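Fucolectin-related protein (Streptococcus pneumoniae, PDB 2WMF) probably hydrolyses glycosidic bonds in host blood-group carbohydrate antigens, acting through the catalytic module of a family 98 glycoside hydrolase. Local coordinates at residues L448-T452 with N453-S457; V470-P474 with N475-I479; Q425-N429 with S430-Y434; N408-N411 with S412-K416; P315-R318 with H319-N323. One frame throughout, in Å; residues are numbered along the deposited sequence.

Contact 1: L448-T452 with N453-S457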
# COMPACT_ATOMS: atom_id res chain seq x y z
N LEU A 448 6.04 -24.61 4.06
CA LEU A 448 5.70 -23.94 5.30
C LEU A 448 5.36 -24.95 6.41
O LEU A 448 4.32 -25.60 6.39
CB LEU A 448 4.48 -23.07 5.04
CG LEU A 448 4.47 -22.09 3.87
CD1 LEU A 448 3.11 -21.38 3.71
CD2 LEU A 448 5.63 -21.09 3.97
N PRO A 449 6.26 -25.06 7.40
CA PRO A 449 5.88 -25.79 8.62
C PRO A 449 4.62 -25.15 9.19
O PRO A 449 4.41 -23.93 9.07
CB PRO A 449 7.06 -25.53 9.57
CG PRO A 449 8.23 -25.15 8.68
CD PRO A 449 7.57 -24.42 7.53
N MET A 450 3.78 -25.97 9.81
CA MET A 450 2.53 -25.47 10.37
C MET A 450 2.57 -25.59 11.89
O MET A 450 3.36 -26.35 12.45
CB MET A 450 1.34 -26.22 9.75
CG MET A 450 1.22 -26.00 8.18
SD MET A 450 0.90 -24.26 7.74
CE MET A 450 -0.89 -24.32 7.87
N TYR A 451 1.76 -24.77 12.54
CA TYR A 451 1.87 -24.55 14.01
C TYR A 451 0.72 -25.21 14.77
O TYR A 451 0.66 -25.12 16.00
CB TYR A 451 1.93 -23.06 14.32
CG TYR A 451 3.21 -22.34 13.83
CD1 TYR A 451 4.07 -21.71 14.73
CD2 TYR A 451 3.52 -22.27 12.45
CE1 TYR A 451 5.22 -21.01 14.30
CE2 TYR A 451 4.67 -21.57 12.01
CZ TYR A 451 5.52 -20.98 12.92
OH TYR A 451 6.65 -20.30 12.48
N THR A 452 -0.14 -25.90 14.04
CA THR A 452 -1.21 -26.73 14.59
C THR A 452 -1.13 -28.11 13.93
O THR A 452 -0.47 -28.29 12.90
CB THR A 452 -2.61 -26.16 14.30
OG1 THR A 452 -2.85 -26.15 12.88
CG2 THR A 452 -2.76 -24.74 14.88
N ASN A 453 -1.82 -29.09 14.48
CA ASN A 453 -1.85 -30.42 13.87
C ASN A 453 -2.99 -30.61 12.83
O ASN A 453 -3.28 -31.78 12.45
CB ASN A 453 -1.84 -31.50 14.95
CG ASN A 453 -3.18 -31.66 15.63
OD1 ASN A 453 -4.07 -30.81 15.47
ND2 ASN A 453 -3.35 -32.76 16.42
N ASN A 454 -3.56 -29.51 12.31
CA ASN A 454 -4.46 -29.59 11.12
C ASN A 454 -3.71 -30.30 9.96
O ASN A 454 -4.28 -31.15 9.25
CB ASN A 454 -4.96 -28.21 10.71
CG ASN A 454 -5.93 -27.61 11.72
OD1 ASN A 454 -5.64 -26.57 12.36
ND2 ASN A 454 -7.07 -28.26 11.90
N THR A 455 -2.43 -29.94 9.82
CA THR A 455 -1.49 -30.57 8.88
C THR A 455 -0.07 -30.34 9.37
O THR A 455 0.19 -29.41 10.10
CB THR A 455 -1.72 -30.05 7.43
OG1 THR A 455 -1.15 -30.98 6.48
CG2 THR A 455 -1.19 -28.68 7.24
N LYS A 456 0.88 -31.16 8.94
CA LYS A 456 2.26 -30.98 9.37
C LYS A 456 2.94 -29.84 8.62
O LYS A 456 3.63 -28.99 9.23
CB LYS A 456 3.08 -32.25 9.18
CG LYS A 456 4.40 -32.17 9.84
CD LYS A 456 5.09 -33.50 9.74
CE LYS A 456 6.29 -33.57 10.67
NZ LYS A 456 7.01 -32.26 10.82
N SER A 457 2.80 -29.84 7.29
CA SER A 457 3.34 -28.76 6.50
C SER A 457 2.45 -28.50 5.31
O SER A 457 1.60 -29.30 4.95
CB SER A 457 4.78 -29.05 6.08
OG SER A 457 4.80 -30.09 5.14
O HOH W 1 4.17 -28.88 11.86
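M450 reaches across the loop to T455, K456 and S457, and its side chain can be followed outward atom by atom. CB sits over the backbone of the returning chain, 3.4 Å from T455 O. CG, turned anti to the carbonyl carbon (chi1 -63°), lies 3.7 Å from T455 CG2. The same atom is 3.9 Å from S457 CA. Further bends at chi2 and chi3 then carry SD and CE away from the loop, against W431, V470, L477 and E472; an unbranched, flexible thioether suits so folded a path. The backbone of M450 joins the two arms directly, M450 N donating to K456 O at 3.1 Å. Beside that bond a water, 2.7 Å from each, bridges M450 O and K456 O. Near the loop's far end N454 N makes a weak hydrogen bond to T452 OG1 (3.5 Å), a hydroxyl whose main partner is the carboxylate of E472. Back at the strands, P449 and S457 form a non-hydrogen-bonded antiparallel pair, and S457 CA makes a CH contact of 3.3 Å with L448 O. The whole is a loop closing the hairpin of strands 444-449 and 457-462, with a classic beta bulge where K456 and S457 both face S536.

Contact 2: V470-P474 with N475-I479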
# COMPACT_ATOMS: atom_id res chain seq x y z
N VAL A 470 -2.74 -17.94 4.61
CA VAL A 470 -3.19 -19.18 5.24
C VAL A 470 -3.35 -18.93 6.74
O VAL A 470 -2.36 -18.63 7.44
CB VAL A 470 -2.18 -20.37 5.01
CG1 VAL A 470 -2.64 -21.66 5.77
CG2 VAL A 470 -1.92 -20.64 3.51
N LYS A 471 -4.58 -19.03 7.22
CA LYS A 471 -4.86 -18.87 8.65
C LYS A 471 -5.12 -20.23 9.31
O LYS A 471 -5.94 -21.03 8.83
CB LYS A 471 -6.09 -17.98 8.85
CG LYS A 471 -6.41 -17.72 10.32
CD LYS A 471 -7.57 -16.74 10.54
CE LYS A 471 -7.05 -15.39 10.99
NZ LYS A 471 -8.19 -14.38 11.21
N GLU A 472 -4.42 -20.47 10.42
CA GLU A 472 -4.62 -21.69 11.21
C GLU A 472 -5.58 -21.40 12.35
O GLU A 472 -5.23 -20.73 13.32
CB GLU A 472 -3.29 -22.19 11.75
CG GLU A 472 -2.25 -22.46 10.67
CD GLU A 472 -1.05 -23.25 11.22
OE1 GLU A 472 -1.25 -24.44 11.52
OE2 GLU A 472 0.08 -22.70 11.36
N ASN A 473 -6.81 -21.90 12.21
CA ASN A 473 -7.76 -21.92 13.31
C ASN A 473 -7.50 -23.19 14.09
O ASN A 473 -6.69 -24.02 13.66
CB ASN A 473 -9.19 -21.84 12.80
CG ASN A 473 -9.48 -20.50 12.13
OD1 ASN A 473 -9.95 -20.46 10.95
ND2 ASN A 473 -9.26 -19.42 12.86
N PRO A 474 -8.12 -23.33 15.26
CA PRO A 474 -7.88 -24.56 16.00
C PRO A 474 -8.10 -25.87 15.23
O PRO A 474 -7.28 -26.77 15.30
CB PRO A 474 -8.83 -24.44 17.21
CG PRO A 474 -8.83 -22.95 17.50
CD PRO A 474 -8.92 -22.36 16.07
N ASN A 475 -9.18 -25.93 14.46
CA ASN A 475 -9.57 -27.18 13.81
C ASN A 475 -9.89 -27.07 12.33
O ASN A 475 -10.46 -27.99 11.76
CB ASN A 475 -10.70 -27.85 14.59
CG ASN A 475 -10.20 -28.42 15.89
OD1 ASN A 475 -9.74 -29.61 15.98
ND2 ASN A 475 -10.24 -27.60 16.89
N ASN A 476 -9.46 -25.96 11.71
CA ASN A 476 -9.51 -25.83 10.27
C ASN A 476 -8.44 -24.87 9.82
O ASN A 476 -7.88 -24.13 10.62
CB ASN A 476 -10.90 -25.37 9.82
CG ASN A 476 -11.21 -23.96 10.30
OD1 ASN A 476 -10.65 -23.00 9.77
ND2 ASN A 476 -12.09 -23.83 11.30
N LEU A 477 -8.17 -24.93 8.53
CA LEU A 477 -7.33 -23.95 7.84
C LEU A 477 -8.20 -23.11 6.90
O LEU A 477 -9.04 -23.68 6.16
CB LEU A 477 -6.27 -24.69 7.03
CG LEU A 477 -5.25 -25.56 7.75
CD1 LEU A 477 -4.37 -26.21 6.66
CD2 LEU A 477 -4.48 -24.81 8.82
N HIS A 478 -8.00 -21.79 6.90
CA HIS A 478 -8.64 -20.97 5.88
C HIS A 478 -7.60 -20.47 4.95
O HIS A 478 -6.60 -19.92 5.40
CB HIS A 478 -9.44 -19.80 6.42
CG HIS A 478 -10.09 -19.03 5.32
ND1 HIS A 478 -11.33 -19.35 4.80
CD2 HIS A 478 -9.58 -18.08 4.49
CE1 HIS A 478 -11.59 -18.56 3.76
NE2 HIS A 478 -10.55 -17.77 3.56
N ILE A 479 -7.82 -20.67 3.65
CA ILE A 479 -6.80 -20.34 2.65
C ILE A 479 -7.41 -19.36 1.64
O ILE A 479 -8.48 -19.62 1.07
CB ILE A 479 -6.26 -21.63 1.94
CG1 ILE A 479 -5.53 -22.55 2.99
CG2 ILE A 479 -5.28 -21.26 0.81
CD1 ILE A 479 -5.79 -23.97 2.84
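Matching first torsions set E472 and L477 side by side: in each, CG stands anti to its own carbonyl carbon (chi1 -57° and -62°), and the two chains leave the same face of the sheet pointing the same way. CG of E472 therefore rests 3.7 Å from CD2 of L477. The aliphatic part of the glutamate packs against leucine, while its extended chain carries the carboxylate onward to the salt bridge with R426, to the backbone N of Y451 and to the hydrogen bond between OE1 and T452 OG1. Further along this face V470 and I479 likewise stand side by side, pointing the same way. V470, with CG1 anti to its N (chi1 176°), presents both methyls to I479, and the CG1 atoms of the two residues approach to 4.1 Å. Beta-branched V470 and I479 suit extended strands; L477 packs on L535, and I479 on L533. K471 and H478 lie on the other face; their backbones form the hydrogen-bonded pair, with K471 N to H478 O and H478 N to K471 O both 2.9 Å. K471 sends its amine to N323. Toward the turn N473 N donates to N476 O, also at 2.9 Å, and P474 and N475 complete the reversal, the proline ring restricting phi as the turn needs. Strands 467-472 and 477-482, joined by the short connection N473-N476, make an antiparallel beta hairpin.

Contact 3: Q425-N429 with S430-Y434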
# COMPACT_ATOMS: atom_id res chain seq x y z
N GLN A 425 5.90 -14.81 5.35
CA GLN A 425 5.99 -14.12 6.62
C GLN A 425 4.97 -14.73 7.59
O GLN A 425 3.82 -14.84 7.26
CB GLN A 425 5.71 -12.62 6.46
CG GLN A 425 5.90 -11.86 7.74
CD GLN A 425 5.48 -10.38 7.70
OE1 GLN A 425 5.67 -9.66 8.71
NE2 GLN A 425 4.96 -9.90 6.53
N ARG A 426 5.43 -15.10 8.79
CA ARG A 426 4.52 -15.57 9.85
C ARG A 426 4.02 -14.35 10.63
O ARG A 426 4.80 -13.50 11.06
CB ARG A 426 5.20 -16.58 10.71
CG ARG A 426 4.23 -17.24 11.69
CD ARG A 426 3.35 -18.26 11.03
NE ARG A 426 2.39 -18.76 12.01
CZ ARG A 426 1.58 -19.79 11.81
NH1 ARG A 426 1.52 -20.40 10.62
NH2 ARG A 426 0.75 -20.16 12.77
N VAL A 427 2.69 -14.24 10.69
CA VAL A 427 2.00 -13.14 11.36
C VAL A 427 0.98 -13.78 12.30
O VAL A 427 -0.06 -14.20 11.85
CB VAL A 427 1.31 -12.22 10.34
CG1 VAL A 427 0.58 -11.07 11.02
CG2 VAL A 427 2.34 -11.68 9.32
N GLY A 428 1.32 -13.89 13.58
CA GLY A 428 0.44 -14.57 14.52
C GLY A 428 0.16 -16.00 14.07
O GLY A 428 1.11 -16.74 13.82
N ASN A 429 -1.11 -16.35 13.91
CA ASN A 429 -1.50 -17.71 13.49
C ASN A 429 -1.69 -17.84 12.00
O ASN A 429 -2.35 -18.76 11.55
CB ASN A 429 -2.77 -18.19 14.23
CG ASN A 429 -4.00 -17.33 13.96
OD1 ASN A 429 -3.91 -16.12 13.87
ND2 ASN A 429 -5.15 -17.95 13.89
N SER A 430 -1.07 -16.95 11.23
CA SER A 430 -1.18 -16.99 9.77
C SER A 430 0.17 -16.92 9.04
O SER A 430 1.16 -16.39 9.59
CB SER A 430 -2.03 -15.84 9.26
OG SER A 430 -3.31 -15.83 9.82
N TRP A 431 0.18 -17.43 7.81
CA TRP A 431 1.23 -17.21 6.86
C TRP A 431 0.73 -16.26 5.79
O TRP A 431 -0.35 -16.45 5.23
CB TRP A 431 1.63 -18.53 6.15
CG TRP A 431 2.48 -19.48 6.95
CD1 TRP A 431 2.12 -20.74 7.43
CD2 TRP A 431 3.85 -19.31 7.25
NE1 TRP A 431 3.21 -21.34 8.05
CE2 TRP A 431 4.30 -20.50 7.92
CE3 TRP A 431 4.77 -18.29 6.98
CZ2 TRP A 431 5.61 -20.68 8.32
CZ3 TRP A 431 6.09 -18.49 7.38
CH2 TRP A 431 6.49 -19.66 8.06
N TYR A 432 1.55 -15.25 5.48
CA TYR A 432 1.33 -14.29 4.39
C TYR A 432 2.43 -14.56 3.33
O TYR A 432 3.62 -14.55 3.64
CB TYR A 432 1.39 -12.83 4.89
CG TYR A 432 0.11 -12.47 5.59
CD1 TYR A 432 -0.90 -11.84 4.88
CD2 TYR A 432 -0.15 -12.87 6.90
CE1 TYR A 432 -2.15 -11.60 5.44
CE2 TYR A 432 -1.42 -12.63 7.50
CZ TYR A 432 -2.42 -12.00 6.78
OH TYR A 432 -3.66 -11.78 7.36
N ILE A 433 2.01 -14.81 2.09
CA ILE A 433 2.86 -15.42 1.08
C ILE A 433 2.69 -14.71 -0.27
O ILE A 433 1.57 -14.35 -0.66
CB ILE A 433 2.44 -16.90 0.86
CG1 ILE A 433 2.49 -17.68 2.18
CG2 ILE A 433 3.25 -17.56 -0.22
CD1 ILE A 433 1.29 -18.55 2.37
N TYR A 434 3.78 -14.57 -1.02
CA TYR A 434 3.71 -14.21 -2.43
C TYR A 434 4.95 -14.62 -3.22
O TYR A 434 6.01 -14.89 -2.68
CB TYR A 434 3.35 -12.75 -2.67
CG TYR A 434 4.19 -11.63 -2.08
CD1 TYR A 434 5.53 -11.45 -2.44
CD2 TYR A 434 3.63 -10.69 -1.17
CE1 TYR A 434 6.30 -10.41 -1.91
CE2 TYR A 434 4.38 -9.62 -0.68
CZ TYR A 434 5.71 -9.47 -1.04
OH TYR A 434 6.44 -8.40 -0.58
O HOH W 2 -2.82 -13.85 11.64
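R426 and W431 make the dense side of this hairpin. The arginine bends at chi2 (76°), laying CD over the indole face 4.0 Å from the centroid of the W431 six-membered ring. Its CZ stands 4.6 Å from the centroid of the W431 five-membered ring, a cation-pi contact. The guanidinium is nearly upright on the ring, planes 82° apart, so that W431 meets its edge while S430 N lies over one of its faces. NE is held by G428 O at 3.0 Å, and NH1 by the carboxylate of E472; these two grips fix the rotation of the group. On the other face of the sheet V427 CG2 touches Y432 CD2 at 3.7 Å, an apolar contact of two chains crossing at about a right angle. The corner at G428 and N429 is more open. G428 is exposed, with a positive phi (58°) that glycine adopts easily, in the first corner of a type II' turn from V427 to S430. A water beside it donates to V427 O and is hydrogen-bonded to S430 OG (2.7 Å), with a weak bond to OD1 of N429, whose ND2 is hydrogen-bonded to E472 O. Strand 423-427 is outermost in its sheet, and strand 430-434 lies between it and strand 467-472. W431 NE1 reaches P449 O of strand 444-449, whereas Y432 packs on M280 of helix 272-283 and hydrogen-bonds H319 of helix 307-322.

Contact 4: N408-N411 with S412-K416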
# COMPACT_ATOMS: atom_id res chain seq x y z
N ASN A 408 24.43 -13.27 9.37
CA ASN A 408 24.58 -14.29 10.40
C ASN A 408 24.04 -13.79 11.76
O ASN A 408 23.39 -14.53 12.50
CB ASN A 408 26.04 -14.72 10.53
CG ASN A 408 26.51 -15.58 9.35
OD1 ASN A 408 25.69 -16.12 8.58
ND2 ASN A 408 27.83 -15.70 9.19
N TYR A 409 24.34 -12.53 12.09
CA TYR A 409 23.89 -11.99 13.37
C TYR A 409 22.36 -11.90 13.44
O TYR A 409 21.74 -12.38 14.38
CB TYR A 409 24.50 -10.63 13.67
CG TYR A 409 24.01 -10.14 15.00
CD1 TYR A 409 24.39 -10.79 16.17
CD2 TYR A 409 23.11 -9.09 15.10
CE1 TYR A 409 23.92 -10.40 17.39
CE2 TYR A 409 22.62 -8.66 16.31
CZ TYR A 409 23.03 -9.31 17.47
OH TYR A 409 22.50 -8.91 18.69
N LEU A 410 21.75 -11.29 12.45
CA LEU A 410 20.28 -11.21 12.46
C LEU A 410 19.65 -12.60 12.41
O LEU A 410 18.64 -12.85 13.06
CB LEU A 410 19.80 -10.31 11.32
CG LEU A 410 20.01 -8.81 11.67
CD1 LEU A 410 19.89 -7.90 10.45
CD2 LEU A 410 19.05 -8.38 12.82
N ASN A 411 20.25 -13.55 11.68
CA ASN A 411 19.76 -14.91 11.70
C ASN A 411 19.83 -15.58 13.06
O ASN A 411 19.10 -16.55 13.31
CB ASN A 411 20.52 -15.74 10.66
CG ASN A 411 20.05 -15.41 9.24
OD1 ASN A 411 19.13 -14.59 9.06
ND2 ASN A 411 20.65 -16.05 8.24
N SER A 412 20.74 -15.11 13.92
CA SER A 412 20.82 -15.64 15.29
C SER A 412 19.66 -15.17 16.18
O SER A 412 19.41 -15.74 17.24
CB SER A 412 22.18 -15.32 15.94
OG SER A 412 22.26 -14.00 16.43
N LEU A 413 18.99 -14.10 15.74
CA LEU A 413 17.85 -13.52 16.44
C LEU A 413 16.49 -13.89 15.86
O LEU A 413 15.52 -14.03 16.61
CB LEU A 413 17.99 -11.99 16.51
CG LEU A 413 19.25 -11.38 17.08
CD1 LEU A 413 19.16 -9.86 16.97
CD2 LEU A 413 19.43 -11.81 18.54
N TYR A 414 16.41 -14.00 14.53
CA TYR A 414 15.19 -14.33 13.84
C TYR A 414 15.38 -15.72 13.25
O TYR A 414 16.09 -15.88 12.27
CB TYR A 414 14.95 -13.34 12.70
CG TYR A 414 14.56 -11.95 13.14
CD1 TYR A 414 13.21 -11.61 13.30
CD2 TYR A 414 15.51 -10.96 13.35
CE1 TYR A 414 12.84 -10.32 13.67
CE2 TYR A 414 15.12 -9.67 13.74
CZ TYR A 414 13.78 -9.36 13.89
OH TYR A 414 13.41 -8.08 14.32
N PRO A 415 14.75 -16.75 13.83
CA PRO A 415 14.91 -18.08 13.25
C PRO A 415 14.33 -18.23 11.85
O PRO A 415 13.39 -17.52 11.47
CB PRO A 415 14.13 -18.97 14.20
CG PRO A 415 13.32 -18.10 14.99
CD PRO A 415 13.94 -16.76 15.05
N LYS A 416 14.91 -19.16 11.11
CA LYS A 416 14.40 -19.48 9.76
C LYS A 416 13.12 -20.30 9.93
O LYS A 416 13.11 -21.30 10.67
CB LYS A 416 15.47 -20.24 8.95
CG LYS A 416 15.12 -20.35 7.46
CD LYS A 416 16.18 -21.14 6.71
CE LYS A 416 15.78 -21.38 5.30
NZ LYS A 416 16.86 -21.98 4.47
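Y409 and L413, one helical turn apart, meet obliquely in the last turn of helix 406-413, where the chain runs out of the helix into the loop of Y414 and P415. The tyrosine's CG lies anti to its backbone N (chi1 -179°), which swings the ring along the helix toward the later residues. L413 CD1 then comes within 3.7 Å of Y409 CE2, neither squarely over the ring face nor at its edge. Leucine suits this place because its CD1 methyl reaches the tyrosine and, more distantly, L410, and A337 and K394 lie against it from outside. L410 and Y414 are buried: L410 CD2 is 4.2 Å from CE2 of Y414, whose ring turns its edge to L410 O. The Y414 hydroxyl is bonded to the backbone N atoms of K336 and A337, so a tyrosine serves here both as a filler and as an anchor. On the polar side N411 OD1 is hydrogen-bonded to Y371 OH.

Toward its end the helix mixes i+4 with i+3 bonds. L410 O takes bonds from both Y414 N, at 2.9 Å and nearly straight on, and L413 N, which comes from above the carbonyl plane. Y409 O is gripped twice by one residue. S412 N approaches it from 65° out of the carbonyl plane, while the S412 hydroxyl, set between its own N and carbonyl carbon, donates in the plane on a lone pair, with OG 2.7 Å from Y409 O.

Contact 5: P315-R318 with H319-N323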
# COMPACT_ATOMS: atom_id res chain seq x y z
N PRO A 315 -10.47 -6.57 -2.89
CA PRO A 315 -10.37 -7.84 -2.17
C PRO A 315 -9.37 -7.81 -1.01
O PRO A 315 -9.64 -8.35 0.07
CB PRO A 315 -10.00 -8.85 -3.27
CG PRO A 315 -10.63 -8.26 -4.49
CD PRO A 315 -10.35 -6.77 -4.35
N PHE A 316 -8.23 -7.12 -1.21
CA PHE A 316 -7.25 -7.07 -0.14
C PHE A 316 -7.71 -6.15 0.98
O PHE A 316 -7.55 -6.48 2.14
CB PHE A 316 -5.83 -6.77 -0.57
CG PHE A 316 -4.87 -7.12 0.48
CD1 PHE A 316 -4.44 -8.43 0.63
CD2 PHE A 316 -4.50 -6.18 1.41
CE1 PHE A 316 -3.64 -8.80 1.72
CE2 PHE A 316 -3.64 -6.53 2.50
CZ PHE A 316 -3.23 -7.84 2.64
N PHE A 317 -8.34 -5.04 0.64
CA PHE A 317 -8.86 -4.14 1.67
C PHE A 317 -9.95 -4.84 2.52
O PHE A 317 -9.98 -4.66 3.77
CB PHE A 317 -9.37 -2.84 1.10
CG PHE A 317 -9.64 -1.80 2.17
CD1 PHE A 317 -8.60 -1.22 2.88
CD2 PHE A 317 -10.93 -1.45 2.48
CE1 PHE A 317 -8.83 -0.32 3.87
CE2 PHE A 317 -11.18 -0.52 3.49
CZ PHE A 317 -10.13 0.03 4.19
N ARG A 318 -10.80 -5.65 1.87
CA ARG A 318 -11.79 -6.47 2.59
C ARG A 318 -11.08 -7.42 3.56
O ARG A 318 -11.53 -7.62 4.70
CB ARG A 318 -12.72 -7.22 1.64
CG ARG A 318 -13.77 -6.36 0.99
CD ARG A 318 -14.65 -7.14 0.03
NE ARG A 318 -15.86 -6.39 -0.26
CZ ARG A 318 -16.49 -6.40 -1.41
NH1 ARG A 318 -16.05 -7.12 -2.43
NH2 ARG A 318 -17.57 -5.67 -1.55
N HIS A 319 -9.98 -8.04 3.12
CA HIS A 319 -9.17 -8.85 4.03
C HIS A 319 -8.77 -8.05 5.27
O HIS A 319 -8.87 -8.56 6.42
CB HIS A 319 -7.91 -9.43 3.36
CG HIS A 319 -7.10 -10.28 4.28
ND1 HIS A 319 -7.44 -11.58 4.61
CD2 HIS A 319 -5.96 -10.00 4.95
CE1 HIS A 319 -6.52 -12.07 5.42
NE2 HIS A 319 -5.65 -11.12 5.69
N ALA A 320 -8.32 -6.82 5.05
CA ALA A 320 -7.82 -5.95 6.13
C ALA A 320 -8.94 -5.49 7.09
O ALA A 320 -8.69 -5.28 8.28
CB ALA A 320 -7.08 -4.74 5.54
N ILE A 321 -10.17 -5.36 6.58
CA ILE A 321 -11.34 -5.06 7.44
C ILE A 321 -11.69 -6.28 8.28
O ILE A 321 -11.96 -6.16 9.49
CB ILE A 321 -12.59 -4.63 6.63
CG1 ILE A 321 -12.32 -3.35 5.84
CG2 ILE A 321 -13.81 -4.44 7.56
CD1 ILE A 321 -13.31 -3.12 4.69
N GLN A 322 -11.70 -7.46 7.65
CA GLN A 322 -12.19 -8.68 8.30
C GLN A 322 -11.19 -9.26 9.29
O GLN A 322 -11.57 -9.94 10.25
CB GLN A 322 -12.60 -9.69 7.24
CG GLN A 322 -13.86 -9.16 6.47
CD GLN A 322 -14.27 -10.02 5.27
OE1 GLN A 322 -13.81 -11.15 5.11
NE2 GLN A 322 -15.15 -9.45 4.40
N ASN A 323 -9.91 -8.99 9.05
CA ASN A 323 -8.81 -9.50 9.83
C ASN A 323 -7.90 -8.35 10.22
O ASN A 323 -7.03 -7.96 9.43
CB ASN A 323 -8.03 -10.50 9.00
CG ASN A 323 -8.88 -11.61 8.50
OD1 ASN A 323 -9.10 -12.58 9.22
ND2 ASN A 323 -9.45 -11.46 7.29
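F317 and I321, one turn apart on the helix, make the closest side-chain contact here: CE2 of the phenylalanine lies 3.6 Å from CD1 of the isoleucine, the two chains crossing at a slant. I321 CG1 also sits 3.4 Å from F317 O, so the isoleucine covers the helix backbone as well as the ring. On another side F316 and H319 form an oblique aromatic pair, planes 37° apart and centroids separated by 5.5 Å, with H319 CD2 nearest F316 CE1. Both rings are swung anti to their backbone N (chi1 -164° for F316), which leans the F316 ring forward, toward H319. The next shell holds these groups in place. H319 NE2 is hydrogen-bonded to the hydroxyl of Y432, and the ring meets Y283 edge-to-face; imidazole suits the spot because it can be both ring and polar partner. F316 packs on M279 and M280 of helix 272-283, F317 and I321 on Y73, and R318 pairs with D69. Beneath them run regular backbone bonds, such as I321 N to F317 O at 2.9 Å. The run stops at N323, which has left helical angles: H319 O accepts its backbone N at 2.9 Å and also its side-chain ND2, in the carbonyl plane on a lone pair, at 3.1 Å. These bonds finish the C-terminal end of helix 307-322, which follows the last strand of the eight-stranded parallel barrel and faces the C-terminal sheet domain.

How the contacts relate
Along the chain contact 5 comes first, at the end of helix 307-322 near the barrel; contact 4 follows at the end of helix 406-413, then contacts 3, 1 and 2. Contacts 3, 1 and 2 each close a turn or loop between strands. All five lie in series, so none nests in or crosses another. Contacts 3 and 2 belong to one antiparallel sheet, contact 1 to the other, and E472 of contact 2 draws the three together by meeting both R426 and T452. Contact 5 touches contacts 2 and 3 through N323 and H319, tying the family 98 barrel to the C-terminal sheets. Contact 4 stands apart, its nearest atoms about 7 Å from contacts 1 and 3.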